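Secreted protein (Streptomyces lividans TK24, PDB 5LXZ) binds copper and is probably a mononuclear copper-radical oxidase of the galactose oxidase family (AA5). Local coordinates at residues Ser312-Gly317 / Ala352-Leu357; Met366-Gly371 / Pro408-Leu413; Gly525-Arg530 / Lys597-Arg602. The protein carries 1 engineered substitution. All coordinates share one frame; numbering follows the deposited sequence.

Interaction 1 (Ser312-Gly317 / Ala352-Leu357)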
loop_
_atom_site.group_PDB
_atom_site.type_symbol
_atom_site.label_atom_id
_atom_site.label_comp_id
_atom_site.label_asym_id
_atom_site.label_seq_id
_atom_site.Cartn_x
_atom_site.Cartn_y
_atom_site.Cartn_z
ATOM N N SER A 312 -0.964 -10.435 5.601
ATOM C CA SER A 312 -2.307 -10.324 6.145
ATOM C C SER A 312 -3.352 -10.777 5.122
ATOM O O SER A 312 -4.501 -10.941 5.510
ATOM C CB SER A 312 -2.619 -8.895 6.554
ATOM O OG SER A 312 -2.817 -8.082 5.402
ATOM N N GLY A 313 -2.974 -10.931 3.873
ATOM C CA GLY A 313 -3.896 -11.184 2.781
ATOM C C GLY A 313 -4.314 -9.932 2.025
ATOM O O GLY A 313 -4.762 -10.035 0.879
ATOM N N ALA A 314 -4.146 -8.757 2.617
ATOM C CA ALA A 314 -4.519 -7.504 1.947
ATOM C C ALA A 314 -3.555 -7.238 0.817
ATOM O O ALA A 314 -2.346 -7.516 0.948
ATOM C CB ALA A 314 -4.510 -6.334 2.924
ATOM N N ASN A 315 -4.068 -6.754 -0.301
ATOM C CA ASN A 315 -3.246 -6.571 -1.501
ATOM C C ASN A 315 -3.994 -5.699 -2.486
ATOM O O ASN A 315 -5.160 -5.459 -2.299
ATOM C CB ASN A 315 -2.946 -7.932 -2.172
ATOM C CG ASN A 315 -4.174 -8.582 -2.778
ATOM O OD1 ASN A 315 -4.458 -8.388 -3.938
ATOM N ND2 ASN A 315 -4.951 -9.293 -1.966
ATOM N N ALA A 316 -3.303 -5.223 -3.500
ATOM C CA ALA A 316 -3.877 -4.317 -4.507
ATOM C C ALA A 316 -4.291 -5.039 -5.778
ATOM O O ALA A 316 -4.728 -4.389 -6.742
ATOM C CB ALA A 316 -2.917 -3.175 -4.817
ATOM N N GLY A 317 -4.202 -6.356 -5.777
ATOM C CA GLY A 317 -4.672 -7.190 -6.869
ATOM C C GLY A 317 -3.612 -7.597 -7.869
ATOM O O GLY A 317 -2.410 -7.471 -7.622
ATOM N N ALA A 352 -8.182 -3.777 1.052
ATOM C CA ALA A 352 -8.307 -3.730 2.487
ATOM C C ALA A 352 -7.096 -3.045 3.108
ATOM O O ALA A 352 -6.008 -3.064 2.516
ATOM C CB ALA A 352 -8.414 -5.129 3.028
ATOM N N ASN A 353 -7.256 -2.477 4.286
ATOM C CA ASN A 353 -6.129 -1.953 5.017
ATOM C C ASN A 353 -5.698 -2.980 6.044
ATOM O O ASN A 353 -6.481 -3.865 6.448
ATOM C CB ASN A 353 -6.453 -0.566 5.603
ATOM C CG ASN A 353 -5.244 0.327 5.669
ATOM O OD1 ASN A 353 -4.155 -0.150 6.053
ATOM N ND2 ASN A 353 -5.358 1.557 5.269
ATOM N N THR A 354 -4.457 -2.850 6.520
ATOM C CA THR A 354 -3.888 -3.713 7.529
ATOM C C THR A 354 -3.129 -2.840 8.505
ATOM O O THR A 354 -2.351 -1.985 8.059
ATOM C CB THR A 354 -2.874 -4.695 6.945
ATOM O OG1 THR A 354 -3.444 -5.384 5.824
ATOM C CG2 THR A 354 -2.434 -5.689 7.984
ATOM N N VAL A 355 -3.304 -3.109 9.789
ATOM C CA VAL A 355 -2.583 -2.398 10.853
ATOM C C VAL A 355 -2.067 -3.385 11.853
ATOM O O VAL A 355 -2.814 -4.285 12.277
ATOM C CB VAL A 355 -3.530 -1.389 11.573
ATOM C CG1 VAL A 355 -2.834 -0.688 12.697
ATOM C CG2 VAL A 355 -4.019 -0.335 10.598
ATOM N N LEU A 356 -0.813 -3.182 12.260
ATOM C CA LEU A 356 -0.251 -3.835 13.443
ATOM C C LEU A 356 -0.744 -3.008 14.625
ATOM O O LEU A 356 -0.349 -1.851 14.762
ATOM C CB LEU A 356 1.259 -3.907 13.356
ATOM C CG LEU A 356 1.999 -4.403 14.589
ATOM C CD1 LEU A 356 1.443 -5.689 15.145
ATOM C CD2 LEU A 356 3.451 -4.570 14.221
ATOM N N LEU A 357 -1.709 -3.531 15.365
ATOM C CA LEU A 357 -2.346 -2.754 16.409
ATOM C C LEU A 357 -1.389 -2.339 17.490
ATOM O O LEU A 357 -0.421 -3.037 17.772
ATOM C CB LEU A 357 -3.497 -3.521 17.047
ATOM C CG LEU A 357 -4.644 -3.870 16.111
ATOM C CD1 LEU A 357 -5.602 -4.821 16.829
ATOM C CD2 LEU A 357 -5.384 -2.631 15.653
HETATM O O HOH W 1 -4.872 -3.665 0.097
#
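Two hydroxyls meet between Ser312 and Thr354: Ser312 OG and Thr354 OG1 lie 2.8 Å apart in a hydrogen bond in which either may be the donor. Ser312 OG sits between its backbone N and carbonyl carbon (chi1 73°), where it also accepts from Ala314 N at 3.2 Å, closing an ST turn. One small hydroxyl thus fixes the turn and ties it to the strand, so that buried oxygens satisfy each other. Thr354 adds its methyl, CG2 lying 3.5 Å from Ser312 CB.

The apolar part is the pair Ala314 and Ala352, their CB methyls 4.1 Å apart; Ala314 CB also sits against the hydroxyl, 3.2 Å from Thr354 OG1. Such small residues let the backbones come close, with the CA atoms of Ala314 and Ala352 5.4 Å apart. At Gly313 the positive phi suits glycine.

Water 1 donates to Ala352 O at 2.7 Å and weakly to Asn315 O. Asn315, whose CB points away from the strand, braces its own loop, its ND2 giving a hydrogen bond to Gly313 O.

In this Kelch-type beta-propeller the contact joins the loop after strand 309-311 to strand 353-356, the first strand of the next four-stranded sheet; Val367 of the adjacent strand 364-368 touches both Ser312 and Ala352.

Interaction 2 (Met366-Gly371 / Pro408-Leu413)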
loop_
_atom_site.group_PDB
_atom_site.type_symbol
_atom_site.label_atom_id
_atom_site.label_comp_id
_atom_site.label_asym_id
_atom_site.label_seq_id
_atom_site.Cartn_x
_atom_site.Cartn_y
_atom_site.Cartn_z
ATOM N N MET A 366 -4.826 -6.271 12.373
ATOM C CA MET A 366 -6.207 -6.061 11.959
ATOM C C MET A 366 -6.267 -5.751 10.484
ATOM O O MET A 366 -5.534 -4.897 9.985
ATOM C CB MET A 366 -6.831 -4.956 12.763
ATOM C CG MET A 366 -8.261 -4.675 12.340
ATOM S SD MET A 366 -8.966 -3.175 13.073
ATOM C CE MET A 366 -9.463 -3.955 14.524
ATOM N N VAL A 367 -7.121 -6.486 9.766
ATOM C CA VAL A 367 -7.444 -6.280 8.373
ATOM C C VAL A 367 -8.853 -5.655 8.294
ATOM O O VAL A 367 -9.756 -6.117 8.993
ATOM C CB VAL A 367 -7.364 -7.594 7.600
ATOM C CG1 VAL A 367 -7.866 -7.410 6.211
ATOM C CG2 VAL A 367 -5.949 -8.154 7.584
ATOM N N ILE A 368 -8.956 -4.583 7.551
ATOM C CA ILE A 368 -10.118 -3.724 7.585
ATOM C C ILE A 368 -10.692 -3.570 6.187
ATOM O O ILE A 368 -10.015 -3.112 5.279
ATOM C CB ILE A 368 -9.735 -2.304 8.096
ATOM C CG1 ILE A 368 -8.979 -2.370 9.395
ATOM C CG2 ILE A 368 -10.961 -1.414 8.228
ATOM C CD1 ILE A 368 -8.235 -1.120 9.767
ATOM N N GLY A 369 -11.963 -3.896 6.019
ATOM C CA GLY A 369 -12.670 -3.654 4.796
ATOM C C GLY A 369 -12.117 -4.485 3.637
ATOM O O GLY A 369 -11.648 -5.602 3.859
ATOM N N GLY A 370 -12.141 -3.901 2.443
ATOM C CA GLY A 370 -11.755 -4.586 1.241
ATOM C C GLY A 370 -12.894 -4.811 0.289
ATOM O O GLY A 370 -14.049 -4.533 0.588
ATOM N N GLY A 371 -12.535 -5.247 -0.894
ATOM C CA GLY A 371 -13.499 -5.574 -1.910
ATOM C C GLY A 371 -13.147 -6.788 -2.709
ATOM O O GLY A 371 -12.074 -7.372 -2.584
ATOM N N PRO A 408 -10.304 1.766 3.047
ATOM C CA PRO A 408 -10.320 2.585 4.270
ATOM C C PRO A 408 -8.925 3.022 4.632
ATOM O O PRO A 408 -7.945 2.235 4.506
ATOM C CB PRO A 408 -10.849 1.620 5.343
ATOM C CG PRO A 408 -10.424 0.278 4.826
ATOM C CD PRO A 408 -10.545 0.349 3.322
ATOM N N GLN A 409 -8.810 4.291 5.036
ATOM C CA GLN A 409 -7.560 4.788 5.636
ATOM C C GLN A 409 -7.494 4.313 7.075
ATOM O O GLN A 409 -8.526 4.195 7.744
ATOM C CB GLN A 409 -7.504 6.301 5.571
ATOM C CG GLN A 409 -7.405 6.882 4.166
ATOM C CD GLN A 409 -8.749 7.247 3.537
ATOM O OE1 GLN A 409 -9.409 8.190 3.986
ATOM N NE2 GLN A 409 -9.164 6.527 2.512
ATOM N N ALA A 410 -6.297 4.013 7.591
ATOM C CA ALA A 410 -6.122 3.512 8.924
ATOM C C ALA A 410 -4.797 3.920 9.488
ATOM O O ALA A 410 -3.755 3.550 8.926
ATOM C CB ALA A 410 -6.335 2.023 9.008
ATOM N N SER A 411 -4.812 4.743 10.530
ATOM C CA SER A 411 -3.594 5.296 11.114
ATOM C C SER A 411 -3.600 5.073 12.614
ATOM O O SER A 411 -4.590 5.380 13.280
ATOM C CB SER A 411 -3.511 6.800 10.837
ATOM O OG SER A 411 -2.968 7.072 9.526
ATOM N N ILE A 412 -2.509 4.555 13.152
ATOM C CA ILE A 412 -2.323 4.403 14.591
ATOM C C ILE A 412 -2.125 5.774 15.230
ATOM O O ILE A 412 -1.393 6.619 14.700
ATOM C CB ILE A 412 -1.088 3.556 14.878
ATOM C CG1 ILE A 412 -1.250 2.139 14.289
ATOM C CG2 ILE A 412 -0.813 3.491 16.363
ATOM C CD1 ILE A 412 0.064 1.385 14.308
ATOM N N LEU A 413 -2.817 6.034 16.341
ATOM C CA LEU A 413 -2.643 7.264 17.109
ATOM C C LEU A 413 -1.871 6.996 18.398
ATOM O O LEU A 413 -1.838 5.861 18.879
ATOM C CB LEU A 413 -4.022 7.845 17.488
ATOM C CG LEU A 413 -4.678 8.752 16.430
ATOM C CD1 LEU A 413 -4.688 8.248 15.034
ATOM C CD2 LEU A 413 -6.088 9.151 16.884
#
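Ile368 spreads its two branches over Pro408 and Ala410, and these three buried residues carry the contact. Its CG2 methyl lies 3.8 Å from Pro408 CG, while its CD1 reaches Ala410 CB, also at 3.8 Å. The branching at CB explains the division: CG2 stands anti to the backbone N and meets the proline ring, whereas CG1, beside that N (chi1 -52°), carries the extended arm to CD1 (chi2 163°) toward the alanine. The side chains of Ile368 and Pro408 lie alongside one another, pointing in opposing senses. The carbonyl of Ile368 belongs to the same patch, its O lying 3.4 Å from Pro408 CG. A compact ring and a single methyl suit this face, since the isoleucine supplies the bulk and its partners present little more than CH surface. No hydrogen bond crosses between the two segments.

Strand 364-368 is the second strand of one four-stranded antiparallel sheet and strand 409-412 the first of the next, so the contact packs neighbouring blades of the Kelch beta-propeller, the fold expected for the galactose oxidase family.

Just outside this shell, strand 353-356 pairs with 364-368 through a backbone bond between Ile368 and Asn353, and Val355 also packs on Ala410. Next in the chain, Gly369 has a phi of 66°, which glycine takes up easily, and its O is held by NH1 of Arg384. On the other strand, Gln554 bonds through its side-chain amide to Ala410 O and Ile412 N, gripping the backbone on both sides of Ser411.

Interaction 3 (Gly525-Arg530 / Lys597-Arg602)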
loop_
_atom_site.group_PDB
_atom_site.type_symbol
_atom_site.label_atom_id
_atom_site.label_comp_id
_atom_site.label_asym_id
_atom_site.label_seq_id
_atom_site.Cartn_x
_atom_site.Cartn_y
_atom_site.Cartn_z
ATOM N N GLY A 525 16.906 6.828 27.652
ATOM C CA GLY A 525 17.133 8.257 27.437
ATOM C C GLY A 525 16.206 9.047 28.324
ATOM O O GLY A 525 15.165 8.559 28.755
ATOM N N THR A 526 16.672 10.247 28.698
ATOM C CA THR A 526 15.951 11.099 29.626
ATOM C C THR A 526 15.527 12.363 28.891
ATOM O O THR A 526 16.279 12.957 28.128
ATOM C CB THR A 526 16.828 11.398 30.862
ATOM O OG1 THR A 526 17.132 10.167 31.524
ATOM C CG2 THR A 526 16.106 12.282 31.874
ATOM N N PHE A 527 14.287 12.741 29.139
ATOM C CA PHE A 527 13.616 13.868 28.539
ATOM C C PHE A 527 13.112 14.762 29.667
ATOM O O PHE A 527 12.992 14.328 30.806
ATOM C CB PHE A 527 12.428 13.372 27.703
ATOM C CG PHE A 527 12.835 12.572 26.511
ATOM C CD1 PHE A 527 13.195 11.239 26.649
ATOM C CD2 PHE A 527 12.905 13.179 25.246
ATOM C CE1 PHE A 527 13.584 10.493 25.535
ATOM C CE2 PHE A 527 13.302 12.439 24.135
ATOM C CZ PHE A 527 13.633 11.096 24.297
ATOM N N THR A 528 12.800 15.998 29.320
ATOM C CA THR A 528 12.169 16.922 30.260
ATOM C C THR A 528 10.688 17.029 29.997
ATOM O O THR A 528 10.254 17.303 28.865
ATOM C CB THR A 528 12.822 18.298 30.161
ATOM O OG1 THR A 528 14.217 18.157 30.446
ATOM C CG2 THR A 528 12.211 19.312 31.141
ATOM N N SER A 529 9.909 16.847 31.049
ATOM C CA SER A 529 8.499 17.161 31.000
ATOM C C SER A 529 8.092 17.707 32.360
ATOM O O SER A 529 8.185 16.983 33.343
ATOM C CB SER A 529 7.657 15.925 30.711
ATOM O OG SER A 529 6.285 16.259 30.737
ATOM N N ARG A 530 7.654 18.955 32.398
ATOM C CA ARG A 530 7.036 19.490 33.630
ATOM C C ARG A 530 5.850 18.623 34.080
ATOM O O ARG A 530 5.606 18.458 35.284
ATOM C CB ARG A 530 6.623 20.944 33.424
ATOM C CG ARG A 530 7.815 21.874 33.274
ATOM C CD ARG A 530 7.369 23.317 33.061
ATOM N NE ARG A 530 6.654 23.493 31.790
ATOM C CZ ARG A 530 7.219 23.690 30.594
ATOM N NH1 ARG A 530 8.541 23.744 30.443
ATOM N NH2 ARG A 530 6.443 23.827 29.522
ATOM N N LYS A 597 3.171 16.644 21.911
ATOM C CA LYS A 597 3.780 16.623 20.598
ATOM C C LYS A 597 4.943 15.673 20.652
ATOM O O LYS A 597 5.577 15.521 21.697
ATOM C CB LYS A 597 4.230 18.002 20.182
ATOM C CG LYS A 597 3.066 18.994 20.086
ATOM C CD LYS A 597 3.534 20.332 19.577
ATOM C CE LYS A 597 2.375 21.298 19.596
ATOM N NZ LYS A 597 2.817 22.630 19.107
ATOM N N ALA A 598 5.288 15.065 19.507
ATOM C CA ALA A 598 6.353 14.104 19.506
ATOM C C ALA A 598 7.737 14.687 19.509
ATOM O O ALA A 598 7.965 15.727 18.894
ATOM C CB ALA A 598 6.194 13.168 18.294
ATOM N N GLU A 599 8.667 13.969 20.133
ATOM C CA GLU A 599 10.085 14.170 19.940
ATOM C C GLU A 599 10.600 13.062 19.070
ATOM O O GLU A 599 10.167 11.916 19.218
ATOM C CB GLU A 599 10.822 14.129 21.279
ATOM C CG GLU A 599 10.413 15.235 22.225
ATOM C CD GLU A 599 10.837 16.590 21.717
ATOM O OE1 GLU A 599 12.056 16.846 21.736
ATOM O OE2 GLU A 599 9.980 17.380 21.256
ATOM N N TRP A 600 11.563 13.369 18.226
ATOM C CA TRP A 600 12.186 12.355 17.368
ATOM C C TRP A 600 13.279 11.561 18.058
ATOM O O TRP A 600 14.163 12.133 18.729
ATOM C CB TRP A 600 12.696 12.984 16.084
ATOM C CG TRP A 600 11.612 13.362 15.126
ATOM C CD1 TRP A 600 10.993 14.566 15.024
ATOM C CD2 TRP A 600 10.920 12.497 14.238
ATOM N NE1 TRP A 600 10.022 14.538 14.083
ATOM C CE2 TRP A 600 9.931 13.267 13.592
ATOM C CE3 TRP A 600 11.070 11.158 13.879
ATOM C CZ2 TRP A 600 9.125 12.758 12.601
ATOM C CZ3 TRP A 600 10.231 10.640 12.903
ATOM C CH2 TRP A 600 9.259 11.433 12.292
ATOM N N VAL A 601 13.264 10.247 17.869
ATOM C CA VAL A 601 14.215 9.324 18.473
ATOM C C VAL A 601 14.751 8.426 17.373
ATOM O O VAL A 601 13.965 7.832 16.600
ATOM C CB VAL A 601 13.570 8.479 19.567
ATOM C CG1 VAL A 601 14.503 7.375 20.071
ATOM C CG2 VAL A 601 13.187 9.387 20.704
ATOM N N ARG A 602 16.067 8.357 17.255
ATOM C CA ARG A 602 16.702 7.427 16.351
ATOM C C ARG A 602 17.119 6.204 17.105
ATOM O O ARG A 602 17.829 6.278 18.099
ATOM C CB ARG A 602 17.914 8.057 15.680
ATOM C CG ARG A 602 18.495 7.174 14.590
ATOM C CD ARG A 602 19.696 7.789 13.930
ATOM N NE ARG A 602 20.885 7.815 14.750
ATOM C CZ ARG A 602 21.794 6.836 14.834
ATOM N NH1 ARG A 602 21.628 5.689 14.207
ATOM N NH2 ARG A 602 22.874 7.009 15.594
#
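Phe527 has the most surface buried here, and the far end of its ring reaches both Glu599 and Val601. Its CZ lies 4.0 Å from Val601 CG2 and its CE2 4.1 Å from Glu599 CB, both partners approaching the ring obliquely. With CG beside the backbone N (chi1 -66°), the ring extends across from strand 524-528 and bridges backbones whose nearest CA atoms, those of Phe527 and Glu599, are 9.3 Å apart. A large, flat side chain suits that span.

Val601 answers with one of its two methyls, the branched apolar residue fitting a buried place. Glu599 takes part through its aliphatic CB; its chain then bends at chi2 (-67°), and OE1 accepts a hydrogen bond from Gly515 N. The carboxylate plane stands 81° from that of the ring.

Both strands belong to the seven-stranded sheet of the galactose oxidase-like early-set domain but are not neighbours in it, so the phenyl ring packs across the interior of this immunoglobulin-like sandwich. Leu512, Ile519, Val570 and Met586 also touch Phe527. Since no hydrogen bond joins the two segments, their cohesion here is dispersive and hydrophobic, with the one charged residue that touches the ring offering it a methylene and turning its carboxylate to a backbone N-H.

Interactions 1 and 2 lie in the propeller core, about 7 Å apart between centres, and share one sheet through adjacent strands. Asn353 couples them further, its ND2 probably bonding to Pro408 O. In series they connect three successive blades, yet interaction 1 relies on hydroxyls and a water beside a loop, whereas interaction 2 is apolar packing between strands. Interaction 3 stands apart in the early-set domain, its centre about 30 Å from that of the chain. It too is apolar and largely buried, but an aromatic ring spans its wider gap, and a partly exposed glutamate marks its border.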